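Local coordinates for translation initiation factor eIF2b-like protein,Translation initiation factor eIF2b-like protein (Chaetomium thermophilum, PDB 4ZEM), which forms the beta subunit of eIF2B, the decameric complex that probably acts as guanine nucleotide exchange factor for eIF2 in translation initiation, at residues A[10-14]-A[38-42]; A[15-20]-A[48-52]; A[192-198]-A[264-270]. All coordinates share one frame; numbering follows the deposited sequence.

Contact 1: A[10-14]-A[38-42]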
ATOM      1  N   PRO A  10       8.896 -17.870 -11.641  1.00128.26           N
ATOM      2  CA  PRO A  10       7.797 -18.366 -12.478  1.00136.28           C
ATOM      3  C   PRO A  10       6.425 -17.981 -11.928  1.00140.08           C
ATOM      4  O   PRO A  10       5.550 -17.598 -12.700  1.00146.69           O
ATOM      5  CB  PRO A  10       8.003 -19.884 -12.444  1.00138.35           C
ATOM      6  CG  PRO A  10       9.469 -20.040 -12.143  1.00135.65           C
ATOM      7  CD  PRO A  10       9.713 -18.983 -11.125  1.00127.95           C
ATOM      8  N   SER A  11       6.231 -18.141 -10.620  1.00136.87           N
ATOM      9  CA  SER A  11       5.015 -17.686  -9.950  1.00123.99           C
ATOM     10  C   SER A  11       5.315 -17.047  -8.597  1.00110.53           C
ATOM     11  O   SER A  11       6.328 -17.358  -7.965  1.00103.23           O
ATOM     12  CB  SER A  11       4.041 -18.845  -9.767  1.00117.63           C
ATOM     13  OG  SER A  11       3.044 -18.507  -8.820  1.00107.68           O
ATOM     14  N   LEU A  12       4.441 -16.142  -8.166  1.00102.22           N
ATOM     15  CA  LEU A  12       4.607 -15.479  -6.876  1.00 89.13           C
ATOM     16  C   LEU A  12       4.499 -16.503  -5.745  1.00 90.66           C
ATOM     17  O   LEU A  12       5.263 -16.465  -4.779  1.00 92.68           O
ATOM     18  CB  LEU A  12       3.567 -14.375  -6.689  1.00 81.46           C
ATOM     19  CG  LEU A  12       3.602 -13.634  -5.351  1.00 78.04           C
ATOM     20  CD1 LEU A  12       4.970 -12.996  -5.147  1.00 73.61           C
ATOM     21  CD2 LEU A  12       2.499 -12.578  -5.291  1.00 74.15           C
ATOM     22  N   ALA A  13       3.546 -17.421  -5.881  1.00 91.02           N
ATOM     23  CA  ALA A  13       3.357 -18.488  -4.907  1.00 86.81           C
ATOM     24  C   ALA A  13       4.589 -19.384  -4.839  1.00 90.56           C
ATOM     25  O   ALA A  13       5.046 -19.743  -3.754  1.00 84.57           O
ATOM     26  CB  ALA A  13       2.125 -19.306  -5.255  1.00 87.40           C
ATOM     27  N   THR A  14       5.127 -19.735  -6.003  1.00 99.76           N
ATOM     28  CA  THR A  14       6.331 -20.555  -6.070  1.00101.41           C
ATOM     29  C   THR A  14       7.527 -19.764  -5.539  1.00 92.19           C
ATOM     30  O   THR A  14       8.393 -20.313  -4.857  1.00 97.20           O
ATOM     31  CB  THR A  14       6.616 -21.043  -7.507  1.00101.83           C
ATOM     32  OG1 THR A  14       6.751 -19.919  -8.384  1.00109.22           O
ATOM     33  CG2 THR A  14       5.485 -21.931  -8.001  1.00 98.41           C
ATOM     34  N   ARG A  38       5.924  -8.362 -15.033  1.00 99.39           N
ATOM     35  CA  ARG A  38       4.689  -7.786 -14.516  1.00 98.74           C
ATOM     36  C   ARG A  38       3.701  -8.874 -14.122  1.00102.58           C
ATOM     37  O   ARG A  38       2.490  -8.653 -14.101  1.00102.77           O
ATOM     38  CB  ARG A  38       4.075  -6.815 -15.526  1.00 94.22           C
ATOM     39  CG  ARG A  38       4.893  -5.540 -15.649  1.00 91.12           C
ATOM     40  CD  ARG A  38       4.212  -4.468 -16.467  1.00100.41           C
ATOM     41  NE  ARG A  38       5.111  -3.333 -16.657  1.00116.40           N
ATOM     42  CZ  ARG A  38       4.731  -2.133 -17.081  1.00127.57           C
ATOM     43  NH1 ARG A  38       3.456  -1.893 -17.356  1.00128.64           N
ATOM     44  NH2 ARG A  38       5.629  -1.166 -17.223  1.00132.18           N
ATOM     45  N   GLN A  39       4.228 -10.063 -13.844  1.00104.91           N
ATOM     46  CA  GLN A  39       3.428 -11.145 -13.290  1.00111.60           C
ATOM     47  C   GLN A  39       2.916 -10.726 -11.911  1.00106.72           C
ATOM     48  O   GLN A  39       1.830 -11.128 -11.489  1.00106.16           O
ATOM     49  CB  GLN A  39       4.234 -12.441 -13.224  1.00121.65           C
ATOM     50  CG  GLN A  39       3.416 -13.657 -12.832  1.00129.85           C
ATOM     51  CD  GLN A  39       4.189 -14.946 -12.995  1.00138.10           C
ATOM     52  OE1 GLN A  39       5.311 -14.950 -13.502  1.00138.98           O
ATOM     53  NE2 GLN A  39       3.593 -16.052 -12.566  1.00143.68           N
ATOM     54  N   VAL A  40       3.718  -9.925 -11.209  1.00110.05           N
ATOM     55  CA  VAL A  40       3.391  -9.472  -9.859  1.00104.39           C
ATOM     56  C   VAL A  40       3.059  -7.983  -9.932  1.00105.05           C
ATOM     57  O   VAL A  40       3.866  -7.182 -10.411  1.00 96.01           O
ATOM     58  CB  VAL A  40       4.548  -9.719  -8.868  1.00 97.49           C
ATOM     59  CG1 VAL A  40       4.286  -9.014  -7.542  1.00 91.38           C
ATOM     60  CG2 VAL A  40       4.747 -11.213  -8.654  1.00 99.77           C
ATOM     61  N   THR A  41       1.871  -7.621  -9.454  1.00112.97           N
ATOM     62  CA  THR A  41       1.349  -6.265  -9.629  1.00104.62           C
ATOM     63  C   THR A  41       0.532  -5.751  -8.449  1.00 94.07           C
ATOM     64  O   THR A  41      -0.112  -6.529  -7.742  1.00 97.43           O
ATOM     65  CB  THR A  41       0.453  -6.176 -10.875  1.00104.66           C
ATOM     66  OG1 THR A  41      -0.356  -7.355 -10.954  1.00114.02           O
ATOM     67  CG2 THR A  41       1.289  -6.069 -12.138  1.00 96.44           C
ATOM     68  N   GLY A  42       0.557  -4.436  -8.255  1.00 81.89           N
ATOM     69  CA  GLY A  42      -0.267  -3.783  -7.250  1.00 78.57           C
ATOM     70  C   GLY A  42       0.021  -4.104  -5.798  1.00 82.63           C
ATOM     71  O   GLY A  42       1.155  -4.006  -5.343  1.00 86.45           O
TER

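Contact 2: A[15-20]-A[48-52]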
ATOM      1  N   TRP A  15       7.563 -18.472  -5.855  1.00 76.83           N
ATOM      2  CA  TRP A  15       8.621 -17.590  -5.374  1.00 80.04           C
ATOM      3  C   TRP A  15       8.616 -17.521  -3.849  1.00 89.06           C
ATOM      4  O   TRP A  15       9.669 -17.500  -3.214  1.00 94.81           O
ATOM      5  CB  TRP A  15       8.464 -16.183  -5.962  1.00 71.02           C
ATOM      6  CG  TRP A  15       9.490 -15.198  -5.471  1.00 67.99           C
ATOM      7  CD1 TRP A  15      10.727 -14.978  -5.999  1.00 67.55           C
ATOM      8  CD2 TRP A  15       9.362 -14.295  -4.361  1.00 67.89           C
ATOM      9  NE1 TRP A  15      11.382 -14.001  -5.288  1.00 66.13           N
ATOM     10  CE2 TRP A  15      10.567 -13.565  -4.277  1.00 67.82           C
ATOM     11  CE3 TRP A  15       8.348 -14.032  -3.433  1.00 62.65           C
ATOM     12  CZ2 TRP A  15      10.785 -12.590  -3.303  1.00 65.69           C
ATOM     13  CZ3 TRP A  15       8.567 -13.064  -2.464  1.00 60.96           C
ATOM     14  CH2 TRP A  15       9.777 -12.355  -2.408  1.00 60.48           C
ATOM     15  N   THR A  16       7.419 -17.491  -3.273  1.00 86.80           N
ATOM     16  CA  THR A  16       7.251 -17.358  -1.829  1.00 90.22           C
ATOM     17  C   THR A  16       7.821 -18.518  -1.003  1.00 98.05           C
ATOM     18  O   THR A  16       8.380 -18.290   0.071  1.00 94.73           O
ATOM     19  CB  THR A  16       5.762 -17.182  -1.471  1.00 83.00           C
ATOM     20  OG1 THR A  16       5.226 -16.080  -2.212  1.00 85.42           O
ATOM     21  CG2 THR A  16       5.595 -16.900   0.014  1.00 66.31           C
ATOM     22  N   LYS A  17       7.700 -19.754  -1.483  1.00101.86           N
ATOM     23  CA  LYS A  17       8.185 -20.878  -0.680  1.00116.68           C
ATOM     24  C   LYS A  17       9.564 -21.396  -1.077  1.00116.86           C
ATOM     25  O   LYS A  17      10.060 -22.361  -0.493  1.00126.27           O
ATOM     26  CB  LYS A  17       7.191 -22.040  -0.708  1.00126.53           C
ATOM     27  CG  LYS A  17       6.571 -22.301   0.655  1.00132.69           C
ATOM     28  CD  LYS A  17       7.671 -22.421   1.713  1.00133.32           C
ATOM     29  CE  LYS A  17       7.192 -23.123   2.971  1.00132.85           C
ATOM     30  NZ  LYS A  17       6.740 -24.516   2.688  1.00136.94           N
ATOM     31  N   SER A  18      10.186 -20.760  -2.058  1.00108.38           N
ATOM     32  CA  SER A  18      11.596 -20.998  -2.303  1.00105.57           C
ATOM     33  C   SER A  18      12.406 -19.993  -1.500  1.00 98.44           C
ATOM     34  O   SER A  18      13.613 -20.123  -1.366  1.00100.18           O
ATOM     35  CB  SER A  18      11.920 -20.889  -3.791  1.00113.88           C
ATOM     36  OG  SER A  18      11.186 -19.838  -4.393  1.00114.51           O
ATOM     37  N   LEU A  19      11.708 -19.017  -0.931  1.00 95.23           N
ATOM     38  CA  LEU A  19      12.336 -17.887  -0.250  1.00 95.92           C
ATOM     39  C   LEU A  19      13.328 -18.301   0.843  1.00107.52           C
ATOM     40  O   LEU A  19      14.457 -17.805   0.896  1.00109.35           O
ATOM     41  CB  LEU A  19      11.239 -16.998   0.341  1.00 83.20           C
ATOM     42  CG  LEU A  19      11.503 -15.507   0.486  1.00 79.56           C
ATOM     43  CD1 LEU A  19      11.773 -14.899  -0.875  1.00 83.26           C
ATOM     44  CD2 LEU A  19      10.301 -14.846   1.134  1.00 79.80           C
ATOM     45  N   ARG A  20      12.899 -19.210   1.711  1.00108.37           N
ATOM     46  CA  ARG A  20      13.661 -19.561   2.907  1.00111.07           C
ATOM     47  C   ARG A  20      14.757 -20.594   2.631  1.00114.75           C
ATOM     48  O   ARG A  20      15.703 -20.722   3.409  1.00115.41           O
ATOM     49  CB  ARG A  20      12.717 -20.033   4.016  1.00118.01           C
ATOM     50  CG  ARG A  20      12.231 -18.871   4.892  1.00121.71           C
ATOM     51  CD  ARG A  20      10.725 -18.850   5.088  1.00125.78           C
ATOM     52  NE  ARG A  20      10.239 -17.483   5.259  1.00123.80           N
ATOM     53  CZ  ARG A  20       9.028 -17.065   4.901  1.00130.26           C
ATOM     54  NH1 ARG A  20       8.168 -17.913   4.356  1.00131.15           N
ATOM     55  NH2 ARG A  20       8.672 -15.802   5.094  1.00130.40           N
ATOM     56  N   ALA A  48       5.210  -8.831  -1.277  1.00 49.11           N
ATOM     57  CA  ALA A  48       6.408  -9.474  -1.813  1.00 58.21           C
ATOM     58  C   ALA A  48       7.659  -8.710  -1.393  1.00 51.68           C
ATOM     59  O   ALA A  48       8.669  -9.313  -1.039  1.00 54.55           O
ATOM     60  CB  ALA A  48       6.329  -9.586  -3.332  1.00 51.65           C
ATOM     61  N   ILE A  49       7.583  -7.382  -1.415  1.00 57.57           N
ATOM     62  CA  ILE A  49       8.701  -6.548  -0.990  1.00 58.06           C
ATOM     63  C   ILE A  49       9.014  -6.776   0.490  1.00 55.03           C
ATOM     64  O   ILE A  49      10.176  -6.932   0.872  1.00 54.66           O
ATOM     65  CB  ILE A  49       8.415  -5.053  -1.225  1.00 52.35           C
ATOM     66  CG1 ILE A  49       8.146  -4.791  -2.709  1.00 52.83           C
ATOM     67  CG2 ILE A  49       9.583  -4.205  -0.745  1.00 52.38           C
ATOM     68  CD1 ILE A  49       9.303  -5.172  -3.617  1.00 55.05           C
ATOM     69  N   ALA A  50       7.970  -6.828   1.313  1.00 49.49           N
ATOM     70  CA  ALA A  50       8.135  -7.041   2.749  1.00 53.41           C
ATOM     71  C   ALA A  50       8.819  -8.383   3.040  1.00 52.98           C
ATOM     72  O   ALA A  50       9.711  -8.470   3.881  1.00 55.77           O
ATOM     73  CB  ALA A  50       6.777  -6.966   3.457  1.00 41.71           C
ATOM     74  N   GLN A  51       8.402  -9.425   2.333  1.00 51.40           N
ATOM     75  CA  GLN A  51       8.987 -10.747   2.514  1.00 50.38           C
ATOM     76  C   GLN A  51      10.444 -10.815   2.062  1.00 53.21           C
ATOM     77  O   GLN A  51      11.278 -11.455   2.716  1.00 51.59           O
ATOM     78  CB  GLN A  51       8.153 -11.795   1.771  1.00 48.75           C
ATOM     79  CG  GLN A  51       7.033 -12.365   2.616  1.00 64.30           C
ATOM     80  CD  GLN A  51       6.072 -13.217   1.824  1.00 77.34           C
ATOM     81  OE1 GLN A  51       5.754 -12.909   0.676  1.00 87.34           O
ATOM     82  NE2 GLN A  51       5.603 -14.300   2.431  1.00 81.19           N
ATOM     83  N   LEU A  52      10.747 -10.172   0.939  1.00 50.43           N
ATOM     84  CA  LEU A  52      12.114 -10.141   0.430  1.00 54.65           C
ATOM     85  C   LEU A  52      13.012  -9.357   1.392  1.00 62.09           C
ATOM     86  O   LEU A  52      14.139  -9.771   1.674  1.00 56.13           O
ATOM     87  CB  LEU A  52      12.152  -9.536  -0.982  1.00 55.86           C
ATOM     88  CG  LEU A  52      13.460  -9.571  -1.790  1.00 61.09           C
ATOM     89  CD1 LEU A  52      14.456  -8.475  -1.391  1.00 61.30           C
ATOM     90  CD2 LEU A  52      14.100 -10.954  -1.722  1.00 52.08           C
TER

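Contact 3: A[192-198]-A[264-270]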
ATOM      1  N   GLY A 192     -30.329   2.605   0.838  1.00 42.01           N
ATOM      2  CA  GLY A 192     -30.836   3.275  -0.345  1.00 36.76           C
ATOM      3  C   GLY A 192     -29.811   4.110  -1.099  1.00 46.73           C
ATOM      4  O   GLY A 192     -30.144   4.772  -2.083  1.00 52.98           O
ATOM      5  N   ASP A 193     -28.558   4.071  -0.656  1.00 37.88           N
ATOM      6  CA  ASP A 193     -27.510   4.855  -1.305  1.00 46.51           C
ATOM      7  C   ASP A 193     -27.307   4.425  -2.752  1.00 44.55           C
ATOM      8  O   ASP A 193     -27.384   3.238  -3.088  1.00 42.63           O
ATOM      9  CB  ASP A 193     -26.179   4.717  -0.558  1.00 49.96           C
ATOM     10  CG  ASP A 193     -25.910   5.868   0.389  1.00 56.66           C
ATOM     11  OD1 ASP A 193     -26.785   6.748   0.538  1.00 58.23           O
ATOM     12  OD2 ASP A 193     -24.815   5.878   0.994  1.00 57.12           O
ATOM     13  N   TYR A 194     -27.029   5.406  -3.598  1.00 42.76           N
ATOM     14  CA  TYR A 194     -26.598   5.149  -4.963  1.00 36.05           C
ATOM     15  C   TYR A 194     -25.108   5.438  -5.009  1.00 41.91           C
ATOM     16  O   TYR A 194     -24.688   6.598  -4.947  1.00 43.38           O
ATOM     17  CB  TYR A 194     -27.375   6.022  -5.938  1.00 34.33           C
ATOM     18  CG  TYR A 194     -28.544   5.314  -6.564  1.00 45.48           C
ATOM     19  CD1 TYR A 194     -28.668   5.210  -7.947  1.00 38.94           C
ATOM     20  CD2 TYR A 194     -29.559   4.792  -5.770  1.00 40.50           C
ATOM     21  CE1 TYR A 194     -29.765   4.580  -8.518  1.00 40.89           C
ATOM     22  CE2 TYR A 194     -30.646   4.137  -6.329  1.00 43.70           C
ATOM     23  CZ  TYR A 194     -30.747   4.038  -7.698  1.00 45.14           C
ATOM     24  OH  TYR A 194     -31.838   3.402  -8.237  1.00 44.58           O
ATOM     25  N   VAL A 195     -24.315   4.377  -5.114  1.00 31.96           N
ATOM     26  CA  VAL A 195     -22.867   4.494  -5.001  1.00 31.86           C
ATOM     27  C   VAL A 195     -22.199   4.265  -6.342  1.00 37.76           C
ATOM     28  O   VAL A 195     -22.298   3.186  -6.930  1.00 40.57           O
ATOM     29  CB  VAL A 195     -22.305   3.476  -3.976  1.00 35.47           C
ATOM     30  CG1 VAL A 195     -20.788   3.537  -3.922  1.00 38.41           C
ATOM     31  CG2 VAL A 195     -22.907   3.721  -2.602  1.00 32.61           C
ATOM     32  N   LEU A 196     -21.472   5.274  -6.802  1.00 38.88           N
ATOM     33  CA  LEU A 196     -20.792   5.186  -8.079  1.00 37.19           C
ATOM     34  C   LEU A 196     -19.370   4.686  -7.826  1.00 36.61           C
ATOM     35  O   LEU A 196     -18.578   5.341  -7.150  1.00 39.24           O
ATOM     36  CB  LEU A 196     -20.823   6.549  -8.789  1.00 45.45           C
ATOM     37  CG  LEU A 196     -20.195   6.801 -10.171  1.00 50.52           C
ATOM     38  CD1 LEU A 196     -18.686   6.948 -10.133  1.00 55.53           C
ATOM     39  CD2 LEU A 196     -20.624   5.755 -11.192  1.00 46.43           C
ATOM     40  N   ALA A 197     -19.064   3.506  -8.351  1.00 38.56           N
ATOM     41  CA  ALA A 197     -17.732   2.931  -8.202  1.00 34.38           C
ATOM     42  C   ALA A 197     -17.011   2.986  -9.530  1.00 39.59           C
ATOM     43  O   ALA A 197     -17.386   2.293 -10.479  1.00 40.50           O
ATOM     44  CB  ALA A 197     -17.812   1.495  -7.704  1.00 37.10           C
ATOM     45  N   TYR A 198     -15.949   3.782  -9.594  1.00 48.82           N
ATOM     46  CA  TYR A 198     -15.262   3.969 -10.860  1.00 50.97           C
ATOM     47  C   TYR A 198     -14.115   2.975 -10.934  1.00 47.08           C
ATOM     48  O   TYR A 198     -13.215   3.005 -10.095  1.00 55.03           O
ATOM     49  CB  TYR A 198     -14.756   5.406 -11.009  1.00 39.60           C
ATOM     50  CG  TYR A 198     -13.991   5.635 -12.286  1.00 41.58           C
ATOM     51  CD1 TYR A 198     -14.652   6.082 -13.427  1.00 41.01           C
ATOM     52  CD2 TYR A 198     -12.624   5.390 -12.370  1.00 40.05           C
ATOM     53  CE1 TYR A 198     -13.979   6.282 -14.615  1.00 48.18           C
ATOM     54  CE2 TYR A 198     -11.938   5.591 -13.560  1.00 49.25           C
ATOM     55  CZ  TYR A 198     -12.626   6.037 -14.679  1.00 53.54           C
ATOM     56  OH  TYR A 198     -11.970   6.247 -15.870  1.00 61.76           O
ATOM     57  N   ARG A 264     -27.526  11.935 -10.159  1.00 57.16           N
ATOM     58  CA  ARG A 264     -28.302  10.892  -9.491  1.00 51.55           C
ATOM     59  C   ARG A 264     -27.604  10.294  -8.251  1.00 55.85           C
ATOM     60  O   ARG A 264     -28.253  10.080  -7.226  1.00 65.51           O
ATOM     61  CB  ARG A 264     -28.671   9.785 -10.483  1.00 53.68           C
ATOM     62  CG  ARG A 264     -29.450   8.628  -9.857  1.00 54.49           C
ATOM     63  CD  ARG A 264     -30.746   9.137  -9.199  1.00 59.85           C
ATOM     64  NE  ARG A 264     -31.633   8.069  -8.733  1.00 60.15           N
ATOM     65  CZ  ARG A 264     -31.719   7.656  -7.470  1.00 68.48           C
ATOM     66  NH1 ARG A 264     -32.562   6.684  -7.146  1.00 78.48           N
ATOM     67  NH2 ARG A 264     -30.946   8.189  -6.533  1.00 62.90           N
ATOM     68  N   VAL A 265     -26.316   9.960  -8.369  1.00 48.18           N
ATOM     69  CA  VAL A 265     -25.617   9.168  -7.342  1.00 48.85           C
ATOM     70  C   VAL A 265     -25.448   9.918  -6.017  1.00 42.76           C
ATOM     71  O   VAL A 265     -25.491  11.143  -5.975  1.00 42.46           O
ATOM     72  CB  VAL A 265     -24.221   8.692  -7.824  1.00 43.52           C
ATOM     73  CG1 VAL A 265     -24.280   8.251  -9.282  1.00 45.90           C
ATOM     74  CG2 VAL A 265     -23.170   9.771  -7.625  1.00 44.08           C
ATOM     75  N   ASN A 266     -25.348   9.169  -4.924  1.00 47.54           N
ATOM     76  CA  ASN A 266     -25.108   9.750  -3.600  1.00 42.75           C
ATOM     77  C   ASN A 266     -23.631  10.023  -3.310  1.00 47.65           C
ATOM     78  O   ASN A 266     -23.291  11.015  -2.672  1.00 52.70           O
ATOM     79  CB  ASN A 266     -25.689   8.836  -2.532  1.00 37.99           C
ATOM     80  CG  ASN A 266     -27.198   8.807  -2.570  1.00 41.78           C
ATOM     81  OD1 ASN A 266     -27.799   7.801  -2.943  1.00 41.84           O
ATOM     82  ND2 ASN A 266     -27.821   9.913  -2.178  1.00 46.87           N
ATOM     83  N   LYS A 267     -22.764   9.115  -3.745  1.00 45.47           N
ATOM     84  CA  LYS A 267     -21.336   9.240  -3.492  1.00 49.20           C
ATOM     85  C   LYS A 267     -20.525   8.489  -4.535  1.00 49.01           C
ATOM     86  O   LYS A 267     -21.022   7.568  -5.184  1.00 48.24           O
ATOM     87  CB  LYS A 267     -20.978   8.730  -2.095  1.00 45.22           C
ATOM     88  CG  LYS A 267     -21.446   7.316  -1.806  1.00 42.57           C
ATOM     89  CD  LYS A 267     -21.621   7.104  -0.311  1.00 50.38           C
ATOM     90  CE  LYS A 267     -22.592   8.112   0.274  1.00 53.67           C
ATOM     91  NZ  LYS A 267     -22.815   7.879   1.723  1.00 64.85           N
ATOM     92  N   VAL A 268     -19.272   8.904  -4.684  1.00 46.12           N
ATOM     93  CA  VAL A 268     -18.329   8.293  -5.610  1.00 43.00           C
ATOM     94  C   VAL A 268     -17.159   7.710  -4.836  1.00 40.78           C
ATOM     95  O   VAL A 268     -16.581   8.378  -3.977  1.00 36.97           O
ATOM     96  CB  VAL A 268     -17.792   9.307  -6.641  1.00 44.71           C
ATOM     97  CG1 VAL A 268     -16.806   8.626  -7.571  1.00 37.83           C
ATOM     98  CG2 VAL A 268     -18.940   9.937  -7.435  1.00 46.17           C
ATOM     99  N   ILE A 269     -16.805   6.471  -5.157  1.00 36.66           N
ATOM    100  CA  ILE A 269     -15.736   5.759  -4.468  1.00 38.55           C
ATOM    101  C   ILE A 269     -14.637   5.341  -5.445  1.00 47.76           C
ATOM    102  O   ILE A 269     -14.924   4.800  -6.508  1.00 43.53           O
ATOM    103  CB  ILE A 269     -16.287   4.528  -3.718  1.00 37.81           C
ATOM    104  CG1 ILE A 269     -17.254   4.979  -2.624  1.00 50.12           C
ATOM    105  CG2 ILE A 269     -15.164   3.723  -3.094  1.00 51.30           C
ATOM    106  CD1 ILE A 269     -17.828   3.848  -1.804  1.00 69.63           C
ATOM    107  N   PHE A 270     -13.381   5.592  -5.069  1.00 53.29           N
ATOM    108  CA  PHE A 270     -12.227   5.183  -5.871  1.00 49.26           C
ATOM    109  C   PHE A 270     -11.229   4.380  -5.062  1.00 41.68           C
ATOM    110  O   PHE A 270     -11.056   4.594  -3.861  1.00 38.86           O
ATOM    111  CB  PHE A 270     -11.435   6.392  -6.403  1.00 48.05           C
ATOM    112  CG  PHE A 270     -12.195   7.308  -7.301  1.00 50.94           C
ATOM    113  CD1 PHE A 270     -12.675   8.514  -6.823  1.00 52.78           C
ATOM    114  CD2 PHE A 270     -12.364   7.007  -8.638  1.00 66.84           C
ATOM    115  CE1 PHE A 270     -13.352   9.381  -7.651  1.00 61.65           C
ATOM    116  CE2 PHE A 270     -13.037   7.876  -9.473  1.00 75.13           C
ATOM    117  CZ  PHE A 270     -13.534   9.062  -8.980  1.00 71.34           C
TER
HETATM  118  O   HOH W   1     -30.548   7.684  -3.586  1.00 53.22           O
HETATM  119  O   HOH W   2     -14.111   2.100  -7.544  1.00 51.59           O

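Contact 1: A[10-14]-A[38-42]
At Pro10, the first modelled residue, Gln39 NE2 is placed to donate to Pro10 O, though the 2.5 Å separation and the nearness of Gln39 OE1 to the same oxygen leave the amide's exact setting doubtful. The reach itself is plain: Gln39 carries CG anti to the backbone N (chi1 -172°) and stays extended beyond it, which sends the amide across from the loop after helix 24-37. Next along the chain, Ser11 receives the same amide at its backbone, with Ser11 CA 3.4 Å from Gln39 NE2. Ser11 is the N-cap of helix 12-18, its OG accepting a weak capping bond from Ala13 N, while Thr14 OG1 donates to Ser11 O from a direction tilted 34° out of the carbonyl plane. The contact thus sets a capped helix start against the loop that joins helices 24-37 and 43-59. Leu12 supplies the apolar half: its CB and CD1 both lie 3.9 Å from Val40 CG2, and the two side chains cross at about a right angle. Leu12 also touches Glu44 of helix 43-59, and Val40 rests on Leu34 and Cys45, one on each of the two joined helices.

Contact 2: A[15-20]-A[48-52]
The end of helix 12-18 and the residues that follow pack against helix 43-59 at a similar spacing at the two closest pairs, with CA atoms 7.9 Å apart at Thr16 and Ala48 and 7.8 Å apart at Leu19 and Leu52. No hydrogen bond crosses between the two segments, so the fit depends on shape. Trp15 has its indole anti to the backbone N (chi1 178°), which extends the six-membered half of the ring toward helix 43-59. There CH2 of Trp15 comes within 3.5 Å of Ala48 O, an oxygen that already accepts the helical bond from Leu52 N. Leu52 CB meets the ring at its edge, in plane, 4.0 Å from Trp15 CH2, and Leu52 CD2 lies beside CZ2. One face of the indole is taken by Leu19 CD1 from its own segment. The nitrogen end is occupied too, since Trp15 NE1 donates to Ser27 O. Gln51 lies across Leu19 and Thr16, meeting each at about a right angle. Leu19 CD2 abuts Gln51 CB at 3.8 Å, and Thr16 presents a methyl to the amide, Thr16 CG2 lying 3.5 Å from Gln51 NE2; the hydroxyl of Thr16 is engaged instead with Leu12 O. Arg20 brings its guanidinium only loosely to the same amide. This helix-to-helix packing belongs to the helical N-terminal part of the chain, consistent with the alpha-helical N-terminal domain of eIF2B alpha/beta/delta subunits. Helix 24-37 packs alongside, with Ser30, Leu31 and Leu34 against Trp15 and Ile28 against Leu52. On the far side of helix 43-59, Ile49 packs on helices 65-82 and 88-104.

Contact 3: A[192-198]-A[264-270]
A bend at chi2 (58°) swings the guanidinium of Arg264 back over one face of the Tyr194 ring, where it stacks with the two planes 20° apart. This is also a cation-pi contact, Arg264 CZ lying 3.6 Å from the ring centroid. Tyr194 N donates in the amide plane to a lone pair of Asn266 OD1, and a water links that oxygen to Arg264 NH2. With an alanine in place of Tyr194 the guanidinium would probably lose its flat partner and be held less firmly. Asp193 OD2 forms a salt bridge with Lys267 NZ at 2.9 Å, and Gln188 O also binds the lysine. Beyond this end the strands bond firmly at Leu196, whose N donates to Lys267 O (2.8 Å) and whose O accepts from Ile269 N (2.9 Å), but weakly from Tyr198 N to Ile269 O. Leu196 CD1 touches Val268 CG1 (3.6 Å) on one face; Val195 CG1 touches Ile269 CD1 (3.7 Å) on the other. The two strands are neighbours in a mostly parallel sheet whose first five strands run 3-2-1-4-5, consistent with a Rossmann-like fold: strand 218-222 flanks 194-198, strand 301-304 flanks 267-271, and helix 287-296 packs on Val268 and Phe270.

In the fold
The three contacts illustrate how one chain can be built from two differently organised regions. Contacts 1 and 2 are successive parts of one interface: both use helix 12-18, their centres are about 11 Å apart, and they meet where Leu12 CD1 lies 4.1 Å from Ala48 CB. Their segments alternate along the sequence, so the N-terminal helix is fastened first to a loop and then to the helix that follows it. Contact 3 belongs to the mostly parallel sheet and lies later in the sequence. Its centre lies about 33 Å from that of contact 1 (nearest atoms about 14 Å apart) and about 38 Å from that of contact 2, on the opposite side of the chain's centre.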